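Local coordinates for extracellular sialidase/neuraminidase, putative (Aspergillus fumigatus, PDB 2XZK), which probably hydrolyses the glycosidic bonds of terminal sialic acids, with a likely preference for KDN, using a six-bladed beta-propeller sialidase fold, at residues R39-V44 / L352-F357; Y116-W121 / D183-G188; F35-I40 / S366-I371. All coordinates share one frame; numbering follows the deposited sequence. Where two conformers were deposited one is given.

Contact 1. Residues R39-V44 / L352-F357; sequences RIPAVV and LVESDF. With FKD (3-deoxy-3-fluoro-D-erythro-alpha-L-manno-non-2-ulopyranosonic acid), chain C; K99 ((2R,3R,4R,5R,6S)-2,3-bis(fluoranyl)-4,5-bis(oxidanyl)-6-[(1R,2R)-1,2,3-tris(oxidanyl)propyl]oxane-2-carboxylic acid), chain D.
Arg-39, Ile-40 and Pro-41 belong to the Phe-Arg-Ile-Pro motif of sialidases, and here the motif is locked onto Glu-354 of the neighbouring propeller blade. Strands 39-44 and 352-356 run antiparallel but meet through side chains. Arg-39 grips the carboxylate side-on: NE binds OE2 of Glu-354 at 2.9 Å, while NH2 reaches OE1 of Glu-354 at 3.0 Å, almost straight (165°). The match is twisted, with guanidinium and carboxylate planes 53° apart, so NE meets OE2 from above the carboxylate, whereas NH2 lies on the syn lone pair of OE1. A second donor, Ile-40 N, takes the anti side of Glu-354 OE2 at 2.8 Å, and Tyr-338 N holds OE1. The arginine chain bends at chi3 (64°), swinging its head round to the acid, and CD1 of Ile-40 sits over the centre of one guanidinium face. Beyond the salt bridge, Pro-41 CB packs on Leu-352 CB at 3.5 Å and Val-43 CB on Leu-352 CD1 at 3.7 Å. Arg-39 NH1 and NH2 both donate to O1A of FKD (NH2 at 2.8 Å); Asp-356 OD2 accepts from O5 of K99, a separate bound molecule, at 2.7 Å. Arg-245 and Arg-302 also bind FKD, consistent with the arginine triad of sialidases. Glu-354 thus acts as a second-shell anchor, fixing the rotation of the guanidinium that presents its edge to the FKD carboxylate.

Contact 2. Residues Y116-W121 / D183-G188; sequences YLFLSW and DAVGPG
Around Ser-120 and Ala-184, whose CA atoms lie 6.1 Å apart, the end of a blade strand and an irregular loop pass in roughly antiparallel sense, 152° apart. In this six-bladed propeller, 116-121 is the second strand of its blade, and 183-188 belongs to the connection leading into the next blade. Val-185 carries the apolar part of the contact. With CG1 set between its backbone N and carbonyl carbon (chi1 63°), the residue points both methyls at the strand: CG1 rests on the backbone of Leu-119, 3.7 Å from its C atom, and CG2 touches CB of Phe-118 at 3.8 Å. The Phe-118 ring itself turns off to meet Trp-218 edge-to-face. Two residues on, Ser-120 also points toward the loop, and its OG accepts a weak hydrogen bond from Val-185 N at 3.3 Å, tying loop to strand just before the chain turns. Val-185 O is taken by Asn-104 ND2, so both backbone polar atoms of Val-185, on successive peptides, have partners. The turn follows at Gly-186, with its positive phi, and the cis peptide before Pro-187; the side chain of Ala-184 lies about 6 Å from FKD. Asp-183 makes its main polar contact through OD1, in a salt bridge to Arg-205. Its other oxygen, OD2, accepts from a water at 2.9 Å, and that same water lies 2.8 Å from Ser-120 OG.

Contact 3. Residues F35-I40 / S366-I371; sequences FHSFRI and SYRAII. With FKD (3-deoxy-3-fluoro-D-erythro-alpha-L-manno-non-2-ulopyranosonic acid), chain C.
Phe-38 N gives a short, nearly linear hydrogen bond to Arg-368 O (2.8 Å, 173°), and Arg-368 N answers by donating to Ser-37 OG at 3.0 Å. The serine hydroxyl is shared, because ND1 of His-36 is hydrogen-bonded to Ser-37 OG at 2.7 Å. Ser-37 OG thus accepts where a strand carbonyl might; with strands 37-40 and 368-371 crossing at 58°, the next link is a water, donating to Phe-38 O at 2.7 Å and to Ala-369 O at 2.8 Å. At the N-terminal side, His-36 and Ser-37 form a classic beta bulge opposite Arg-58, and the imidazole lies on the Tyr-367 ring in an offset stack, centroids 4.2 Å apart and planes at 15°. Tyr-367 CE1 sits over the histidine face toward its rim, Ser-366 O approaches the imidazole edge in its plane, and NE2 is bound by Asn-365 OD1. Farther along, Ile-370 CG1 packs against Phe-38 O at 3.5 Å, and its CD1 reaches Phe-38 CB. Arg-368 bends at chi2 and then runs alongside Arg-39, pointing the same way, until its NH1 lies over one face of the Arg-39 guanidinium, 3.4 Å from Arg-39 NE. Each cation has its own acid on strand 349-356: Glu-354 for Arg-39 and Asp-356, through NE, for Arg-368. Arg-368 also touches K99. The two carboxylates probably offset the positive charge of the neighbouring guanidinium groups, so that these can pack together beside the ligands.

From the N terminus, strand 12-18 first joins the last blade as an outer strand; residues 35-44, on strand 37-45, then open both long loops. Contact 2 lies within these, closing a 61-residue loop between 116-121 and 183-188, in the second blade and its exit. Contact 1 closes at 352-357, and contact 3, starting slightly earlier, closes last at 366-371. Contacts 1 and 3 share Arg-39 and Ile-40 and end on neighbouring strands of one sheet, so together they join the first blade to the blade that completes the propeller ring. Contact 2 meets them centrally, with Pro-187 packing on Ile-40 and Gly-188 on Ala-42.

Contact 1. Residues R39-V44 / L352-F357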
loop_
_atom_site.group_PDB
_atom_site.type_symbol
_atom_site.label_atom_id
_atom_site.label_comp_id
_atom_site.label_asym_id
_atom_site.label_seq_id
_atom_site.Cartn_x
_atom_site.Cartn_y
_atom_site.Cartn_z
ATOM N N ARG A 39 -9.374 0.388 -5.177
ATOM C CA ARG A 39 -8.610 1.365 -4.407
ATOM C C ARG A 39 -7.671 0.630 -3.466
ATOM O O ARG A 39 -7.782 -0.583 -3.289
ATOM C CB ARG A 39 -9.529 2.306 -3.610
ATOM C CG ARG A 39 -10.243 3.374 -4.442
ATOM C CD ARG A 39 -10.631 4.585 -3.601
ATOM N NE ARG A 39 -9.416 5.228 -3.115
ATOM C CZ ARG A 39 -9.296 5.903 -1.982
ATOM N NH1 ARG A 39 -10.344 6.091 -1.182
ATOM N NH2 ARG A 39 -8.100 6.397 -1.655
ATOM N N ILE A 40 -6.753 1.389 -2.876
ATOM C CA ILE A 40 -5.916 0.938 -1.754
ATOM C C ILE A 40 -4.941 -0.174 -2.158
ATOM O O ILE A 40 -5.051 -1.319 -1.694
ATOM C CB ILE A 40 -6.764 0.533 -0.503
ATOM C CG1 ILE A 40 -8.020 1.419 -0.328
ATOM C CG2 ILE A 40 -5.906 0.535 0.754
ATOM C CD1 ILE A 40 -7.780 2.923 -0.250
ATOM N N PRO A 41 -3.981 0.156 -3.046
ATOM C CA PRO A 41 -3.101 -0.860 -3.590
ATOM C C PRO A 41 -2.038 -1.337 -2.621
ATOM O O PRO A 41 -1.642 -0.597 -1.733
ATOM C CB PRO A 41 -2.402 -0.138 -4.744
ATOM C CG PRO A 41 -2.401 1.312 -4.331
ATOM C CD PRO A 41 -3.744 1.479 -3.666
ATOM N N ALA A 42 -1.578 -2.564 -2.818
ATOM C CA ALA A 42 -0.372 -3.055 -2.157
ATOM C C ALA A 42 0.317 -4.016 -3.105
ATOM O O ALA A 42 -0.349 -4.795 -3.777
ATOM C CB ALA A 42 -0.726 -3.768 -0.846
ATOM N N VAL A 43 1.634 -3.944 -3.185
ATOM C CA VAL A 43 2.402 -4.826 -4.072
ATOM C C VAL A 43 3.679 -5.368 -3.427
ATOM O O VAL A 43 4.413 -4.633 -2.731
ATOM C CB VAL A 43 2.703 -4.134 -5.430
ATOM C CG1 VAL A 43 3.658 -2.943 -5.248
ATOM C CG2 VAL A 43 3.230 -5.144 -6.458
ATOM N N VAL A 44 3.929 -6.656 -3.658
ATOM C CA VAL A 44 5.158 -7.296 -3.206
ATOM C C VAL A 44 5.711 -8.226 -4.277
ATOM O O VAL A 44 4.952 -8.844 -5.027
ATOM C CB VAL A 44 4.973 -8.089 -1.883
ATOM C CG1 VAL A 44 4.771 -7.134 -0.711
ATOM C CG2 VAL A 44 3.825 -9.112 -1.962
ATOM N N LEU A 352 2.241 0.496 -7.824
ATOM C CA LEU A 352 0.808 0.592 -8.030
ATOM C C LEU A 352 0.353 1.975 -7.610
ATOM O O LEU A 352 0.772 2.449 -6.555
ATOM C CB LEU A 352 0.070 -0.476 -7.209
ATOM C CG LEU A 352 0.182 -1.927 -7.670
ATOM C CD1 LEU A 352 -0.569 -2.794 -6.661
ATOM C CD2 LEU A 352 -0.359 -2.164 -9.100
ATOM N N VAL A 353 -0.487 2.629 -8.419
ATOM C CA VAL A 353 -0.919 4.002 -8.125
ATOM C C VAL A 353 -2.395 4.149 -8.460
ATOM O O VAL A 353 -2.844 3.781 -9.555
ATOM C CB VAL A 353 -0.117 5.084 -8.926
ATOM C CG1 VAL A 353 -0.412 6.474 -8.388
ATOM C CG2 VAL A 353 1.405 4.816 -8.886
ATOM N N GLU A 354 -3.154 4.681 -7.508
ATOM C CA GLU A 354 -4.562 4.961 -7.739
ATOM C C GLU A 354 -4.756 5.990 -8.839
ATOM O O GLU A 354 -3.911 6.875 -9.048
ATOM C CB GLU A 354 -5.205 5.481 -6.459
ATOM C CG GLU A 354 -5.308 4.461 -5.361
ATOM C CD GLU A 354 -6.082 4.981 -4.165
ATOM O OE1 GLU A 354 -6.028 6.200 -3.865
ATOM O OE2 GLU A 354 -6.747 4.158 -3.507
ATOM N N SER A 355 -5.889 5.861 -9.527
ATOM C CA SER A 355 -6.317 6.805 -10.551
ATOM C C SER A 355 -7.843 6.970 -10.425
ATOM O O SER A 355 -8.553 6.039 -10.035
ATOM C CB SER A 355 -5.929 6.284 -11.938
ATOM O OG SER A 355 -6.111 7.284 -12.929
ATOM N N ASP A 356 -8.330 8.157 -10.759
ATOM C CA ASP A 356 -9.717 8.552 -10.513
ATOM C C ASP A 356 -10.276 9.210 -11.769
ATOM O O ASP A 356 -9.766 10.244 -12.225
ATOM C CB ASP A 356 -9.754 9.523 -9.318
ATOM C CG ASP A 356 -11.176 9.913 -8.881
ATOM O OD1 ASP A 356 -12.168 9.564 -9.557
ATOM O OD2 ASP A 356 -11.290 10.573 -7.827
ATOM N N PHE A 357 -11.306 8.583 -12.333
ATOM C CA PHE A 357 -12.008 9.135 -13.506
ATOM C C PHE A 357 -12.699 10.468 -13.217
ATOM O O PHE A 357 -12.821 11.303 -14.116
ATOM C CB PHE A 357 -12.993 8.115 -14.076
ATOM C CG PHE A 357 -12.335 7.053 -14.885
ATOM C CD1 PHE A 357 -11.854 5.892 -14.282
ATOM C CD2 PHE A 357 -12.150 7.225 -16.249
ATOM C CE1 PHE A 357 -11.219 4.906 -15.034
ATOM C CE2 PHE A 357 -11.521 6.253 -17.001
ATOM C CZ PHE A 357 -11.046 5.090 -16.395
HETATM C C1 FKD C . -8.325 8.202 1.745
HETATM F F1 FKD C . -10.240 6.184 1.816
HETATM C C2 FKD C . -8.182 6.960 2.638
HETATM C C3 FKD C . -8.974 5.756 2.090
HETATM C C4 FKD C . -8.914 4.618 3.112
HETATM O O4 FKD C . -9.784 3.586 2.666
HETATM C C5 FKD C . -9.328 5.082 4.520
HETATM O O5 FKD C . -9.210 4.015 5.456
HETATM C C6 FKD C . -8.443 6.255 4.972
HETATM O O6 FKD C . -8.523 7.291 3.977
HETATM C C7 FKD C . -8.843 6.915 6.309
HETATM O O7 FKD C . -10.150 7.477 6.202
HETATM C C8 FKD C . -7.862 8.051 6.676
HETATM O O8 FKD C . -6.558 7.508 6.852
HETATM C C9 FKD C . -8.268 8.789 7.958
HETATM O O9 FKD C . -8.337 7.867 9.043
HETATM O O1A FKD C . -8.665 8.045 0.566
HETATM O O1B FKD C . -8.034 9.311 2.246
HETATM O O1A K99 D . -7.914 15.312 -3.334
HETATM C C1 K99 D . -7.705 15.592 -4.543
HETATM O O1B K99 D . -6.597 15.911 -5.042
HETATM C C2 K99 D . -8.916 15.585 -5.502
HETATM C C3 K99 D . -8.550 15.066 -6.903
HETATM F F1 K99 D . -9.570 15.401 -7.770
HETATM C C4 K99 D . -8.322 13.546 -6.940
HETATM O O4 K99 D . -8.084 13.136 -8.289
HETATM O O6 K99 D . -10.009 14.788 -5.007
HETATM C C6 K99 D . -9.848 13.337 -4.966
HETATM C C5 K99 D . -9.533 12.804 -6.374
HETATM O O5 K99 D . -9.264 11.408 -6.305
HETATM C C7 K99 D . -11.090 12.804 -4.237
HETATM O O7 K99 D . -12.249 13.004 -5.053
HETATM C C8 K99 D . -11.253 13.574 -2.909
HETATM O O8 K99 D . -10.012 13.536 -2.190
HETATM C C9 K99 D . -12.399 13.050 -2.029
HETATM O O9 K99 D . -12.235 11.654 -1.769
HETATM F F2 K99 D . -9.344 16.857 -5.617
#

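Contact 2. Residues Y116-W121 / D183-G188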
loop_
_atom_site.group_PDB
_atom_site.type_symbol
_atom_site.label_atom_id
_atom_site.label_comp_id
_atom_site.label_asym_id
_atom_site.label_seq_id
_atom_site.Cartn_x
_atom_site.Cartn_y
_atom_site.Cartn_z
ATOM N N TYR A 116 2.740 -13.071 4.247
ATOM C CA TYR A 116 1.761 -12.614 5.227
ATOM C C TYR A 116 1.004 -11.408 4.696
ATOM O O TYR A 116 1.600 -10.486 4.147
ATOM C CB TYR A 116 2.458 -12.221 6.528
ATOM C CG TYR A 116 2.967 -13.359 7.382
ATOM C CD1 TYR A 116 2.077 -14.211 8.046
ATOM C CD2 TYR A 116 4.322 -13.544 7.570
ATOM C CE1 TYR A 116 2.542 -15.246 8.858
ATOM C CE2 TYR A 116 4.800 -14.571 8.389
ATOM C CZ TYR A 116 3.893 -15.414 9.020
ATOM O OH TYR A 116 4.365 -16.416 9.845
ATOM N N LEU A 117 -0.311 -11.404 4.873
ATOM C CA LEU A 117 -1.117 -10.271 4.474
ATOM C C LEU A 117 -1.964 -9.852 5.669
ATOM O O LEU A 117 -2.920 -10.533 6.039
ATOM C CB LEU A 117 -1.984 -10.610 3.247
ATOM C CG LEU A 117 -2.965 -9.548 2.729
ATOM C CD1 LEU A 117 -2.266 -8.359 2.079
ATOM C CD2 LEU A 117 -3.902 -10.188 1.735
ATOM N N PHE A 118 -1.576 -8.745 6.298
ATOM C CA PHE A 118 -2.420 -8.119 7.309
ATOM C C PHE A 118 -3.520 -7.295 6.659
ATOM O O PHE A 118 -3.317 -6.693 5.605
ATOM C CB PHE A 118 -1.596 -7.230 8.244
ATOM C CG PHE A 118 -0.694 -7.995 9.167
ATOM C CD1 PHE A 118 0.572 -8.372 8.757
ATOM C CD2 PHE A 118 -1.130 -8.358 10.445
ATOM C CE1 PHE A 118 1.418 -9.102 9.604
ATOM C CE2 PHE A 118 -0.296 -9.082 11.305
ATOM C CZ PHE A 118 0.982 -9.451 10.890
ATOM N N LEU A 119 -4.688 -7.280 7.300
ATOM C CA LEU A 119 -5.879 -6.624 6.760
ATOM C C LEU A 119 -6.668 -5.979 7.874
ATOM O O LEU A 119 -6.609 -6.435 9.005
ATOM C CB LEU A 119 -6.817 -7.661 6.115
ATOM C CG LEU A 119 -6.331 -8.449 4.916
ATOM C CD1 LEU A 119 -7.421 -9.434 4.495
ATOM C CD2 LEU A 119 -6.000 -7.501 3.772
ATOM N N SER A 120 -7.431 -4.940 7.541
ATOM C CA SER A 120 -8.440 -4.407 8.457
ATOM C C SER A 120 -9.816 -4.868 8.032
ATOM O O SER A 120 -10.065 -5.101 6.853
ATOM C CB SER A 120 -8.423 -2.874 8.445
ATOM O OG SER A 120 -7.161 -2.360 8.846
ATOM N N TRP A 121 -10.723 -4.951 8.999
ATOM C CA TRP A 121 -12.103 -5.295 8.745
ATOM C C TRP A 121 -13.025 -4.389 9.555
ATOM O O TRP A 121 -12.700 -4.034 10.692
ATOM C CB TRP A 121 -12.348 -6.766 9.123
ATOM C CG TRP A 121 -13.787 -7.206 8.930
ATOM C CD1 TRP A 121 -14.347 -7.738 7.798
ATOM C CD2 TRP A 121 -14.841 -7.146 9.909
ATOM N NE1 TRP A 121 -15.683 -8.004 8.009
ATOM C CE2 TRP A 121 -16.010 -7.654 9.295
ATOM C CE3 TRP A 121 -14.910 -6.709 11.241
ATOM C CZ2 TRP A 121 -17.239 -7.737 9.974
ATOM C CZ3 TRP A 121 -16.136 -6.789 11.914
ATOM C CH2 TRP A 121 -17.273 -7.305 11.277
ATOM N N ASP A 183 -9.215 1.681 13.553
ATOM C CA ASP A 183 -7.875 1.135 13.447
ATOM C C ASP A 183 -7.519 1.036 11.978
ATOM O O ASP A 183 -8.390 1.080 11.108
ATOM C CB ASP A 183 -7.766 -0.260 14.094
ATOM C CG ASP A 183 -6.317 -0.758 14.157
ATOM O OD1 ASP A 183 -5.407 0.100 14.279
ATOM O OD2 ASP A 183 -6.081 -1.988 14.088
ATOM N N ALA A 184 -6.230 0.908 11.702
ATOM C CA ALA A 184 -5.751 0.680 10.347
ATOM C C ALA A 184 -4.414 -0.025 10.417
ATOM O O ALA A 184 -3.611 0.252 11.305
ATOM C CB ALA A 184 -5.596 2.017 9.597
ATOM N N VAL A 185 -4.200 -0.957 9.488
ATOM C CA VAL A 185 -2.882 -1.511 9.222
ATOM C C VAL A 185 -2.438 -0.993 7.853
ATOM O O VAL A 185 -3.254 -0.905 6.932
ATOM C CB VAL A 185 -2.867 -3.063 9.312
ATOM C CG1 VAL A 185 -3.771 -3.732 8.247
ATOM C CG2 VAL A 185 -1.449 -3.579 9.224
ATOM N N GLY A 186 -1.172 -0.588 7.744
ATOM C CA GLY A 186 -0.681 0.068 6.526
ATOM C C GLY A 186 -1.627 1.191 6.108
ATOM O O GLY A 186 -1.951 2.060 6.916
ATOM N N PRO A 187 -2.134 1.155 4.857
ATOM C CA PRO A 187 -1.963 0.102 3.844
ATOM C C PRO A 187 -0.661 0.264 3.061
ATOM O O PRO A 187 -0.114 1.360 2.998
ATOM C CB PRO A 187 -3.167 0.320 2.929
ATOM C CG PRO A 187 -3.360 1.823 2.969
ATOM C CD PRO A 187 -3.083 2.192 4.416
ATOM N N GLY A 188 -0.171 -0.826 2.494
ATOM C CA GLY A 188 1.002 -0.774 1.634
ATOM C C GLY A 188 1.863 -2.010 1.752
ATOM O O GLY A 188 1.736 -2.941 0.955
HETATM O O HOH W 1 -7.350 -2.850 11.584
#

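Contact 3. Residues F35-I40 / S366-I371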
loop_
_atom_site.group_PDB
_atom_site.type_symbol
_atom_site.label_atom_id
_atom_site.label_comp_id
_atom_site.label_asym_id
_atom_site.label_seq_id
_atom_site.Cartn_x
_atom_site.Cartn_y
_atom_site.Cartn_z
ATOM N N PHE A 35 -16.743 -5.054 -9.782
ATOM C CA PHE A 35 -16.461 -3.990 -8.816
ATOM C C PHE A 35 -16.528 -2.621 -9.462
ATOM O O PHE A 35 -15.945 -2.391 -10.531
ATOM C CB PHE A 35 -15.087 -4.207 -8.169
ATOM C CG PHE A 35 -14.945 -5.531 -7.475
ATOM C CD1 PHE A 35 -15.342 -5.676 -6.150
ATOM C CD2 PHE A 35 -14.423 -6.648 -8.147
ATOM C CE1 PHE A 35 -15.227 -6.890 -5.497
ATOM C CE2 PHE A 35 -14.308 -7.879 -7.492
ATOM C CZ PHE A 35 -14.709 -8.000 -6.165
ATOM N N HIS A 36 -17.244 -1.709 -8.807
ATOM C CA HIS A 36 -17.316 -0.325 -9.236
ATOM C C HIS A 36 -15.914 0.280 -9.328
ATOM O O HIS A 36 -15.518 0.829 -10.365
ATOM C CB HIS A 36 -18.184 0.477 -8.254
ATOM C CG HIS A 36 -18.326 1.922 -8.613
ATOM N ND1 HIS A 36 -17.350 2.859 -8.340
ATOM C CD2 HIS A 36 -19.335 2.595 -9.215
ATOM C CE1 HIS A 36 -17.754 4.046 -8.758
ATOM N NE2 HIS A 36 -18.953 3.912 -9.299
ATOM N N SER A 37 -15.164 0.149 -8.235
ATOM C CA SER A 37 -13.882 0.808 -8.086
ATOM C C SER A 37 -12.853 -0.123 -7.453
ATOM O O SER A 37 -13.189 -1.047 -6.701
ATOM C CB SER A 37 -14.026 2.064 -7.226
ATOM O OG SER A 37 -14.682 3.099 -7.924
ATOM N N PHE A 38 -11.592 0.120 -7.797
ATOM C CA PHE A 38 -10.470 -0.514 -7.118
ATOM C C PHE A 38 -9.641 0.568 -6.463
ATOM O O PHE A 38 -9.271 1.546 -7.101
ATOM C CB PHE A 38 -9.638 -1.316 -8.106
ATOM C CG PHE A 38 -10.378 -2.493 -8.674
ATOM C CD1 PHE A 38 -10.488 -3.661 -7.937
ATOM C CD2 PHE A 38 -11.004 -2.416 -9.922
ATOM C CE1 PHE A 38 -11.182 -4.757 -8.431
ATOM C CE2 PHE A 38 -11.712 -3.523 -10.426
ATOM C CZ PHE A 38 -11.792 -4.690 -9.674
ATOM N N ARG A 39 -9.374 0.388 -5.177
ATOM C CA ARG A 39 -8.610 1.365 -4.407
ATOM C C ARG A 39 -7.671 0.630 -3.466
ATOM O O ARG A 39 -7.782 -0.583 -3.289
ATOM C CB ARG A 39 -9.529 2.306 -3.610
ATOM C CG ARG A 39 -10.243 3.374 -4.442
ATOM C CD ARG A 39 -10.631 4.585 -3.601
ATOM N NE ARG A 39 -9.416 5.228 -3.115
ATOM C CZ ARG A 39 -9.296 5.903 -1.982
ATOM N NH1 ARG A 39 -10.344 6.091 -1.182
ATOM N NH2 ARG A 39 -8.100 6.397 -1.655
ATOM N N ILE A 40 -6.753 1.389 -2.876
ATOM C CA ILE A 40 -5.916 0.938 -1.754
ATOM C C ILE A 40 -4.941 -0.174 -2.158
ATOM O O ILE A 40 -5.051 -1.319 -1.694
ATOM C CB ILE A 40 -6.764 0.533 -0.503
ATOM C CG1 ILE A 40 -8.020 1.419 -0.328
ATOM C CG2 ILE A 40 -5.906 0.535 0.754
ATOM C CD1 ILE A 40 -7.780 2.923 -0.250
ATOM N N SER A 366 -17.700 8.205 -8.647
ATOM C CA SER A 366 -16.478 8.384 -9.414
ATOM C C SER A 366 -15.669 7.089 -9.457
ATOM O O SER A 366 -15.228 6.573 -8.423
ATOM C CB SER A 366 -15.661 9.539 -8.862
ATOM O OG SER A 366 -16.236 10.769 -9.270
ATOM N N TYR A 367 -15.498 6.567 -10.664
ATOM C CA TYR A 367 -14.812 5.296 -10.855
ATOM C C TYR A 367 -13.329 5.423 -10.550
ATOM O O TYR A 367 -12.674 6.377 -10.968
ATOM C CB TYR A 367 -15.023 4.766 -12.274
ATOM C CG TYR A 367 -16.463 4.430 -12.565
ATOM C CD1 TYR A 367 -16.993 3.201 -12.194
ATOM C CD2 TYR A 367 -17.296 5.354 -13.202
ATOM C CE1 TYR A 367 -18.322 2.890 -12.448
ATOM C CE2 TYR A 367 -18.644 5.049 -13.471
ATOM C CZ TYR A 367 -19.143 3.818 -13.078
ATOM O OH TYR A 367 -20.461 3.480 -13.327
ATOM N N ARG A 368 -12.820 4.448 -9.807
ATOM C CA ARG A 368 -11.417 4.426 -9.437
ATOM C C ARG A 368 -10.727 3.181 -9.971
ATOM O O ARG A 368 -11.218 2.065 -9.824
ATOM C CB ARG A 368 -11.258 4.479 -7.916
ATOM C CG ARG A 368 -12.141 5.501 -7.221
ATOM C CD ARG A 368 -11.725 6.925 -7.586
ATOM N NE ARG A 368 -12.400 7.897 -6.744
ATOM C CZ ARG A 368 -11.994 8.236 -5.524
ATOM N NH1 ARG A 368 -10.900 7.679 -5.005
ATOM N NH2 ARG A 368 -12.677 9.133 -4.827
ATOM N N ALA A 369 -9.581 3.403 -10.600
ATOM C CA ALA A 369 -8.769 2.340 -11.166
ATOM C C ALA A 369 -7.361 2.378 -10.571
ATOM O O ALA A 369 -6.988 3.340 -9.879
ATOM C CB ALA A 369 -8.729 2.465 -12.705
ATOM N N ILE A 370 -6.587 1.324 -10.817
ATOM C CA ILE A 370 -5.215 1.256 -10.304
ATOM C C ILE A 370 -4.230 0.971 -11.433
ATOM O O ILE A 370 -4.408 0.023 -12.192
ATOM C CB ILE A 370 -5.069 0.232 -9.150
ATOM C CG1 ILE A 370 -5.962 0.628 -7.969
ATOM C CG2 ILE A 370 -3.617 0.139 -8.701
ATOM C CD1 ILE A 370 -5.999 -0.385 -6.831
ATOM N N ILE A 371 -3.230 1.846 -11.532
ATOM C CA ILE A 371 -2.194 1.791 -12.558
ATOM C C ILE A 371 -0.997 1.012 -12.035
ATOM O O ILE A 371 -0.604 1.188 -10.869
ATOM C CB ILE A 371 -1.699 3.218 -12.926
ATOM C CG1 ILE A 371 -2.874 4.165 -13.165
ATOM C CG2 ILE A 371 -0.792 3.184 -14.149
ATOM C CD1 ILE A 371 -3.748 3.732 -14.311
HETATM C C1 FKD C . -8.325 8.202 1.745
HETATM F F1 FKD C . -10.240 6.184 1.816
HETATM C C2 FKD C . -8.182 6.960 2.638
HETATM C C3 FKD C . -8.974 5.756 2.090
HETATM C C4 FKD C . -8.914 4.618 3.112
HETATM O O4 FKD C . -9.784 3.586 2.666
HETATM C C5 FKD C . -9.328 5.082 4.520
HETATM O O5 FKD C . -9.210 4.015 5.456
HETATM C C6 FKD C . -8.443 6.255 4.972
HETATM O O6 FKD C . -8.523 7.291 3.977
HETATM C C7 FKD C . -8.843 6.915 6.309
HETATM O O7 FKD C . -10.150 7.477 6.202
HETATM C C8 FKD C . -7.862 8.051 6.676
HETATM O O8 FKD C . -6.558 7.508 6.852
HETATM C C9 FKD C . -8.268 8.789 7.958
HETATM O O9 FKD C . -8.337 7.867 9.043
HETATM O O1A FKD C . -8.665 8.045 0.566
HETATM O O1B FKD C . -8.034 9.311 2.246
HETATM O O HOH W 2 -7.882 3.799 -7.289
#